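Local coordinates for vacuolar protein sorting-associated protein 29 (Entamoeba histolytica, PDB 5XCJ), which binds zinc through a metallophosphatase-type fold and probably takes part in protein transport as the Vps29 component of retromer, at residues A[78-83]-A[153-158]; A[148-153]-A[163-168]. The protein carries 1 engineered substitution. One frame throughout, in Å; residues are numbered along the deposited sequence.

Interaction 1: residues A[78-83]-A[153-158]; sequences GNFKIG and LEINDS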
ATOM      1  N   GLY A  78      -4.352  12.996  10.503  1.00 15.16           N
ATOM      2  CA  GLY A  78      -5.572  13.776  10.485  1.00 16.06           C
ATOM      3  C   GLY A  78      -6.502  13.213  11.541  1.00 15.66           C
ATOM      4  O   GLY A  78      -6.116  13.054  12.687  1.00 15.93           O
ATOM      5  N   ASN A  79      -7.723  12.878  11.138  1.00 16.87           N
ATOM      6  CA  ASN A  79      -8.714  12.293  12.039  1.00 15.77           C
ATOM      7  C   ASN A  79      -8.811  10.775  11.871  1.00 15.05           C
ATOM      8  O   ASN A  79      -9.728  10.154  12.393  1.00 14.60           O
ATOM      9  CB  ASN A  79     -10.089  12.920  11.815  1.00 16.52           C
ATOM     10  CG  ASN A  79     -10.235  14.268  12.493  1.00 17.73           C
ATOM     11  OD1 ASN A  79      -9.486  14.605  13.400  1.00 18.33           O
ATOM     12  ND2 ASN A  79     -11.209  15.044  12.044  1.00 16.38           N
ATOM     13  N   PHE A  80      -7.863  10.194  11.149  1.00 18.41           N
ATOM     14  CA  PHE A  80      -7.894   8.766  10.864  1.00 15.87           C
ATOM     15  C   PHE A  80      -6.799   7.936  11.528  1.00 14.88           C
ATOM     16  O   PHE A  80      -5.629   8.270  11.448  1.00 15.57           O
ATOM     17  CB  PHE A  80      -7.780   8.544   9.355  1.00 14.16           C
ATOM     18  CG  PHE A  80      -8.935   9.082   8.561  1.00 14.39           C
ATOM     19  CD1 PHE A  80     -10.057   8.312   8.347  1.00 11.11           C
ATOM     20  CD2 PHE A  80      -8.879  10.344   8.002  1.00 17.49           C
ATOM     21  CE1 PHE A  80     -11.114   8.798   7.607  1.00 13.64           C
ATOM     22  CE2 PHE A  80      -9.933  10.836   7.263  1.00 16.08           C
ATOM     23  CZ  PHE A  80     -11.052  10.062   7.062  1.00 14.47           C
ATOM     24  N   LYS A  81      -7.195   6.838  12.163  1.00 13.64           N
ATOM     25  CA  LYS A  81      -6.238   5.919  12.752  1.00 15.17           C
ATOM     26  C   LYS A  81      -6.027   4.916  11.626  1.00 14.18           C
ATOM     27  O   LYS A  81      -6.986   4.340  11.125  1.00 13.16           O
ATOM     28  CB  LYS A  81      -6.806   5.227  13.987  1.00 17.36           C
ATOM     29  CG  LYS A  81      -6.599   5.980  15.286  1.00 20.69           C
ATOM     30  CD  LYS A  81      -7.204   5.234  16.462  1.00 20.99           C
ATOM     31  CE  LYS A  81      -6.496   3.914  16.700  1.00 18.41           C
ATOM     32  NZ  LYS A  81      -6.816   3.342  18.031  1.00 21.22           N
ATOM     33  N   ILE A  82      -4.781   4.727  11.217  1.00 14.21           N
ATOM     34  CA  ILE A  82      -4.474   3.842  10.105  1.00 12.07           C
ATOM     35  C   ILE A  82      -3.776   2.559  10.531  1.00 13.16           C
ATOM     36  O   ILE A  82      -2.782   2.584  11.245  1.00 16.04           O
ATOM     37  CB  ILE A  82      -3.609   4.566   9.048  1.00 12.39           C
ATOM     38  CG1 ILE A  82      -4.356   5.776   8.482  1.00 14.86           C
ATOM     39  CG2 ILE A  82      -3.206   3.618   7.932  1.00 12.79           C
ATOM     40  CD1 ILE A  82      -3.524   6.636   7.556  1.00 14.85           C
ATOM     41  N   GLY A  83      -4.307   1.442  10.053  1.00 11.87           N
ATOM     42  CA  GLY A  83      -3.764   0.133  10.347  1.00 10.63           C
ATOM     43  C   GLY A  83      -3.052  -0.388   9.120  1.00 10.11           C
ATOM     44  O   GLY A  83      -3.558  -0.303   8.008  1.00 10.87           O
ATOM     45  N   LEU A 153      -2.709   9.308  -0.878  1.00 10.74           N
ATOM     46  CA  LEU A 153      -3.836   9.763  -0.081  1.00 11.10           C
ATOM     47  C   LEU A 153      -3.675  11.208   0.327  1.00 13.09           C
ATOM     48  O   LEU A 153      -2.614  11.620   0.773  1.00 13.97           O
ATOM     49  CB  LEU A 153      -4.007   8.921   1.186  1.00 11.18           C
ATOM     50  CG  LEU A 153      -3.935   7.398   1.131  1.00  7.74           C
ATOM     51  CD1 LEU A 153      -4.153   6.846   2.531  1.00  7.87           C
ATOM     52  CD2 LEU A 153      -4.943   6.827   0.150  1.00  5.41           C
ATOM     53  N   GLU A 154      -4.741  11.975   0.157  1.00 14.35           N
ATOM     54  CA  GLU A 154      -4.735  13.358   0.582  1.00 15.74           C
ATOM     55  C   GLU A 154      -5.704  13.372   1.752  1.00 16.97           C
ATOM     56  O   GLU A 154      -6.890  13.120   1.578  1.00 19.33           O
ATOM     57  CB  GLU A 154      -5.211  14.269  -0.544  1.00 18.15           C
ATOM     58  CG  GLU A 154      -5.421  15.717  -0.144  1.00 21.51           C
ATOM     59  CD  GLU A 154      -5.614  16.634  -1.339  1.00 23.75           C
ATOM     60  OE1 GLU A 154      -5.841  16.131  -2.456  1.00 19.43           O
ATOM     61  OE2 GLU A 154      -5.532  17.861  -1.156  1.00 27.37           O
ATOM     62  N   ILE A 155      -5.186  13.603   2.947  1.00 19.08           N
ATOM     63  CA  ILE A 155      -6.026  13.634   4.128  1.00 18.15           C
ATOM     64  C   ILE A 155      -5.994  14.978   4.841  1.00 21.59           C
ATOM     65  O   ILE A 155      -4.939  15.469   5.226  1.00 20.21           O
ATOM     66  CB  ILE A 155      -5.587  12.568   5.150  1.00 16.65           C
ATOM     67  CG1 ILE A 155      -5.738  11.161   4.574  1.00 15.26           C
ATOM     68  CG2 ILE A 155      -6.371  12.704   6.444  1.00 15.15           C
ATOM     69  CD1 ILE A 155      -5.401  10.071   5.561  1.00 10.43           C
ATOM     70  N   ASN A 156      -7.161  15.586   4.990  1.00 23.83           N
ATOM     71  CA  ASN A 156      -7.266  16.812   5.754  1.00 21.27           C
ATOM     72  C   ASN A 156      -8.303  16.486   6.810  1.00 20.49           C
ATOM     73  O   ASN A 156      -9.486  16.415   6.497  1.00 21.09           O
ATOM     74  CB  ASN A 156      -7.739  17.964   4.874  1.00 20.18           C
ATOM     75  CG  ASN A 156      -7.598  19.309   5.558  1.00 22.97           C
ATOM     76  OD1 ASN A 156      -6.928  19.427   6.580  1.00 24.16           O
ATOM     77  ND2 ASN A 156      -8.232  20.327   4.999  1.00 21.04           N
ATOM     78  N   ASP A 157      -7.850  16.204   8.029  1.00 20.74           N
ATOM     79  CA  ASP A 157      -8.761  15.875   9.116  1.00 18.47           C
ATOM     80  C   ASP A 157      -9.599  14.655   8.758  1.00 17.21           C
ATOM     81  O   ASP A 157      -9.074  13.554   8.629  1.00 19.30           O
ATOM     82  CB  ASP A 157      -9.604  17.074   9.519  1.00 18.90           C
ATOM     83  CG  ASP A 157      -8.842  18.037  10.400  1.00 24.28           C
ATOM     84  OD1 ASP A 157      -7.912  17.598  11.098  1.00 18.83           O
ATOM     85  OD2 ASP A 157      -9.166  19.237  10.390  1.00 35.81           O
ATOM     86  N   SER A 158     -10.903  14.855   8.622  1.00 17.67           N
ATOM     87  CA  SER A 158     -11.830  13.778   8.301  1.00 15.95           C
ATOM     88  C   SER A 158     -12.091  13.611   6.808  1.00 17.22           C
ATOM     89  O   SER A 158     -12.891  12.776   6.409  1.00 18.79           O
ATOM     90  CB  SER A 158     -13.146  13.958   9.058  1.00 18.97           C
ATOM     91  OG  SER A 158     -12.969  13.707  10.434  1.00 23.54           O
TER
HETATM   92  O   HOH W   1      -6.605  16.027  12.660  1.00 22.01           O
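Two hairpin turns, one from each of the two central sheets of the alpha-beta-beta-alpha metallophosphatase sandwich, meet at the rim of the fold: Gly78 and Asn79 link strands 72-77 and 80-85, while Asp157 and Ser158 link strands 149-156 and 159-168. Asn79 grips the other turn twice. Its backbone N donates to Asp157 O over 2.9 Å, reaching the carbonyl from above its plane, 54° out, rather than along a lone pair. Its side chain reaches across as well: with CG anti to the carbonyl carbon (chi1 -80°), ND2 donates a hydrogen bond to Ser158 OG (2.7 Å), and the hydroxyl lies close to the amide plane. The other amide atom, OD1, shares a water with Asp157 OD1; the water donates to both, and the amide and carboxylate planes differ by only 14°.

Beneath this polar clasp Phe80 points its ring at the second turn. CZ presents the ring edge to Ser158 O at 3.3 Å, with the oxygen near the ring plane, and CD2 packs obliquely on Ile155 CG2 at 3.8 Å. Further in, Ile82 CD1 and Ile155 CD1 meet more loosely, tip to tip. Phe80 and Ile155 both also touch Leu160 of strand 159-168, and Phe80 and Ile82 rest on Ile110 of strand 110-112, so the apolar layer runs inward between the sheets from the exposed turns. Gly78 has positive phi and no side chain, so its backbone fits close to Ile155 CG2 and the Asp157 carbonyl, with Gly78 CA 4.1 Å from Asp157 CA.

Interaction 2: residues A[148-153]-A[163-168]; sequences PSFMLL and YEYTLV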
ATOM      1  N   PRO A 148       1.413  -2.663 -12.494  1.00  9.98           N
ATOM      2  CA  PRO A 148       2.049  -1.831 -11.473  1.00  9.04           C
ATOM      3  C   PRO A 148       1.034  -0.832 -10.944  1.00  9.35           C
ATOM      4  O   PRO A 148       0.321  -0.215 -11.723  1.00 12.24           O
ATOM      5  CB  PRO A 148       3.158  -1.116 -12.241  1.00 10.64           C
ATOM      6  CG  PRO A 148       3.493  -2.055 -13.342  1.00  8.54           C
ATOM      7  CD  PRO A 148       2.202  -2.699 -13.737  1.00  8.90           C
ATOM      8  N   SER A 149       0.958  -0.719  -9.628  1.00  8.92           N
ATOM      9  CA  SER A 149       0.014   0.173  -8.994  1.00  8.54           C
ATOM     10  C   SER A 149       0.490   0.735  -7.668  1.00  8.58           C
ATOM     11  O   SER A 149       1.331   0.156  -7.001  1.00  8.90           O
ATOM     12  CB  SER A 149      -1.295  -0.573  -8.757  1.00 10.13           C
ATOM     13  OG  SER A 149      -1.970  -0.774  -9.978  1.00 15.96           O
ATOM     14  N   PHE A 150      -0.063   1.890  -7.316  1.00  8.08           N
ATOM     15  CA  PHE A 150       0.184   2.551  -6.040  1.00  8.28           C
ATOM     16  C   PHE A 150      -0.930   3.555  -5.737  1.00  7.86           C
ATOM     17  O   PHE A 150      -1.741   3.870  -6.599  1.00  7.61           O
ATOM     18  CB  PHE A 150       1.580   3.166  -5.932  1.00  8.41           C
ATOM     19  CG  PHE A 150       1.750   4.434  -6.706  1.00  7.21           C
ATOM     20  CD1 PHE A 150       1.380   5.643  -6.158  1.00  6.60           C
ATOM     21  CD2 PHE A 150       2.288   4.412  -7.976  1.00  8.69           C
ATOM     22  CE1 PHE A 150       1.542   6.810  -6.867  1.00  6.60           C
ATOM     23  CE2 PHE A 150       2.448   5.575  -8.690  1.00  7.48           C
ATOM     24  CZ  PHE A 150       2.073   6.775  -8.133  1.00  7.08           C
ATOM     25  N   MET A 151      -0.963   4.034  -4.505  1.00  6.39           N
ATOM     26  CA  MET A 151      -1.975   4.988  -4.083  1.00  6.77           C
ATOM     27  C   MET A 151      -1.367   6.202  -3.408  1.00  7.51           C
ATOM     28  O   MET A 151      -0.333   6.111  -2.762  1.00  6.61           O
ATOM     29  CB  MET A 151      -2.913   4.350  -3.064  1.00  6.79           C
ATOM     30  CG  MET A 151      -3.948   3.385  -3.594  1.00  7.83           C
ATOM     31  SD  MET A 151      -4.938   2.793  -2.204  1.00  9.92           S
ATOM     32  CE  MET A 151      -6.144   1.779  -3.048  1.00  8.27           C
ATOM     33  N   LEU A 152      -2.025   7.341  -3.574  1.00  7.76           N
ATOM     34  CA  LEU A 152      -1.624   8.563  -2.911  1.00  8.84           C
ATOM     35  C   LEU A 152      -2.856   9.042  -2.166  1.00 10.04           C
ATOM     36  O   LEU A 152      -3.927   9.143  -2.751  1.00  9.58           O
ATOM     37  CB  LEU A 152      -1.164   9.621  -3.901  1.00  9.19           C
ATOM     38  CG  LEU A 152       0.257   9.450  -4.416  1.00 11.04           C
ATOM     39  CD1 LEU A 152       0.602  10.567  -5.382  1.00 10.09           C
ATOM     40  CD2 LEU A 152       1.230   9.412  -3.251  1.00 13.06           C
ATOM     41  N   LEU A 153      -2.709   9.308  -0.878  1.00 10.74           N
ATOM     42  CA  LEU A 153      -3.836   9.763  -0.081  1.00 11.10           C
ATOM     43  C   LEU A 153      -3.675  11.208   0.327  1.00 13.09           C
ATOM     44  O   LEU A 153      -2.614  11.620   0.773  1.00 13.97           O
ATOM     45  CB  LEU A 153      -4.007   8.921   1.186  1.00 11.18           C
ATOM     46  CG  LEU A 153      -3.935   7.398   1.131  1.00  7.74           C
ATOM     47  CD1 LEU A 153      -4.153   6.846   2.531  1.00  7.87           C
ATOM     48  CD2 LEU A 153      -4.943   6.827   0.150  1.00  5.41           C
ATOM     49  N   TYR A 163      -5.985   8.659  -4.619  1.00  7.62           N
ATOM     50  CA  TYR A 163      -5.557   8.748  -6.004  1.00  8.85           C
ATOM     51  C   TYR A 163      -4.987   7.387  -6.379  1.00  7.36           C
ATOM     52  O   TYR A 163      -3.878   7.049  -5.976  1.00  8.14           O
ATOM     53  CB  TYR A 163      -4.470   9.808  -6.184  1.00 10.18           C
ATOM     54  CG  TYR A 163      -4.906  11.226  -5.919  1.00  9.46           C
ATOM     55  CD1 TYR A 163      -5.432  12.003  -6.935  1.00 13.29           C
ATOM     56  CD2 TYR A 163      -4.768  11.793  -4.666  1.00 10.66           C
ATOM     57  CE1 TYR A 163      -5.828  13.303  -6.708  1.00 13.12           C
ATOM     58  CE2 TYR A 163      -5.161  13.096  -4.425  1.00 12.37           C
ATOM     59  CZ  TYR A 163      -5.688  13.845  -5.453  1.00 15.43           C
ATOM     60  OH  TYR A 163      -6.083  15.139  -5.233  1.00 19.43           O
ATOM     61  N   GLU A 164      -5.743   6.608  -7.135  1.00  9.44           N
ATOM     62  CA  GLU A 164      -5.314   5.281  -7.556  1.00  8.98           C
ATOM     63  C   GLU A 164      -4.494   5.323  -8.842  1.00  9.91           C
ATOM     64  O   GLU A 164      -5.033   5.585  -9.909  1.00  8.56           O
ATOM     65  CB  GLU A 164      -6.521   4.370  -7.777  1.00  9.61           C
ATOM     66  CG  GLU A 164      -7.574   4.378  -6.686  1.00  8.50           C
ATOM     67  CD  GLU A 164      -8.748   3.474  -7.029  1.00 11.88           C
ATOM     68  OE1 GLU A 164      -8.838   3.045  -8.188  1.00 12.29           O
ATOM     69  OE2 GLU A 164      -9.571   3.193  -6.143  1.00 13.43           O
ATOM     70  N   TYR A 165      -3.198   5.050  -8.740  1.00  8.88           N
ATOM     71  CA  TYR A 165      -2.334   5.058  -9.915  1.00  9.87           C
ATOM     72  C   TYR A 165      -2.015   3.649 -10.392  1.00 12.15           C
ATOM     73  O   TYR A 165      -1.609   2.807  -9.603  1.00 12.58           O
ATOM     74  CB  TYR A 165      -1.020   5.803  -9.637  1.00  9.56           C
ATOM     75  CG  TYR A 165      -1.176   7.296  -9.477  1.00  9.59           C
ATOM     76  CD1 TYR A 165      -1.134   8.145 -10.572  1.00 11.24           C
ATOM     77  CD2 TYR A 165      -1.381   7.858  -8.230  1.00 10.07           C
ATOM     78  CE1 TYR A 165      -1.286   9.507 -10.428  1.00 12.52           C
ATOM     79  CE2 TYR A 165      -1.529   9.216  -8.073  1.00  9.54           C
ATOM     80  CZ  TYR A 165      -1.487  10.038  -9.176  1.00 11.17           C
ATOM     81  OH  TYR A 165      -1.637  11.392  -9.020  1.00 13.42           O
ATOM     82  N   THR A 166      -2.230   3.405 -11.681  1.00 10.61           N
ATOM     83  CA  THR A 166      -1.937   2.118 -12.292  1.00 11.27           C
ATOM     84  C   THR A 166      -1.246   2.304 -13.641  1.00 10.61           C
ATOM     85  O   THR A 166      -1.450   3.303 -14.314  1.00 10.96           O
ATOM     86  CB  THR A 166      -3.199   1.264 -12.487  1.00 10.66           C
ATOM     87  OG1 THR A 166      -4.129   1.948 -13.330  1.00 10.25           O
ATOM     88  CG2 THR A 166      -3.850   0.962 -11.149  1.00  9.99           C
ATOM     89  N   LEU A 167      -0.418   1.339 -14.021  1.00 10.49           N
ATOM     90  CA  LEU A 167       0.252   1.396 -15.307  1.00 10.78           C
ATOM     91  C   LEU A 167      -0.369   0.311 -16.168  1.00 11.40           C
ATOM     92  O   LEU A 167      -0.124  -0.870 -15.963  1.00 10.56           O
ATOM     93  CB  LEU A 167       1.748   1.144 -15.133  1.00 11.40           C
ATOM     94  CG  LEU A 167       2.644   1.087 -16.369  1.00 13.28           C
ATOM     95  CD1 LEU A 167       2.655   2.421 -17.102  1.00 14.44           C
ATOM     96  CD2 LEU A 167       4.047   0.659 -16.002  1.00 11.51           C
ATOM     97  N   VAL A 168      -1.206   0.715 -17.115  1.00 13.56           N
ATOM     98  CA  VAL A 168      -1.871  -0.233 -17.990  1.00 14.01           C
ATOM     99  C   VAL A 168      -1.541  -0.005 -19.457  1.00 16.91           C
ATOM    100  O   VAL A 168      -1.673   1.099 -19.966  1.00 17.00           O
ATOM    101  CB  VAL A 168      -3.395  -0.173 -17.833  1.00 17.26           C
ATOM    102  CG1 VAL A 168      -4.053  -1.209 -18.729  1.00 23.08           C
ATOM    103  CG2 VAL A 168      -3.786  -0.358 -16.380  1.00 14.12           C
TER
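Tyr165 buries more surface than any other residue in this antiparallel strand pair, followed by Pro148, with Leu152 and Tyr163 close behind. The backbone of Tyr165 makes a hydrogen-bonded pair with Phe150: Phe150 N donates to Tyr165 O at 2.9 Å, and Tyr165 N returns a bond to Phe150 O nearly along the C=O axis. Their side chains leave the same face of the sheet and lie side by side. Phe150 holds CG in the crowded position between backbone N and carbonyl carbon (chi1 75°), which swings its ring beneath Tyr165. CB of Tyr165 then sits over one face of that ring in a CH-pi contact, 3.7 Å from the centroid. The two rings are nearly parallel, 16° apart, but slid so far that they barely overlap. Leu152 CD1 reaches obliquely to Tyr165 CE2 at 3.7 Å.

At one end Pro148 lays its ring against Leu167, with Pro148 CG 3.8 Å from Leu167 CD2. Pro148 O accepts the N-H of Leu167 in the carbonyl plane. At the other end Leu152 and Tyr163 exchange two backbone bonds, and Leu152 O also lies at the edge of the Tyr163 ring, 3.4 Å from Tyr163 CD2. Tyr163 OH probably hydrogen-bonds Glu154 OE1. Helix 20-28 packs on the Phe150 face, where Phe22 meets the Phe150 ring edge-to-face and also touches Pro148 and Leu167. Met151 and Glu164 project from the reverse face, as does Ser149, its side chain about 9 Å from those of Asp8 and His117, which bind zinc in another structure of this protein but hold none here. Such regular pairing is that of a beta hairpin, 149-156 with 159-168, within a calcineurin-like metallophosphatase sheet.

Overall arrangement
Interactions 1 and 2 both use strand 149-156 and share Leu153, with centres about 18 Å apart. Along the chain the order is 78-83, 148-153, 153-158, 163-168, so their segments alternate. Interaction 2 lies within the six-stranded sheet, pairing the two arms of one hairpin; interaction 1 takes the turn of that hairpin and joins it to strand 80-85 of the five-stranded sheet. A polar contact between Tyr163 and Glu154 connects them directly. One hairpin thus passes from the neighbourhood of the metal-binding site, near Ser149, to the far rim, where the two central sheets of the sandwich are tied together.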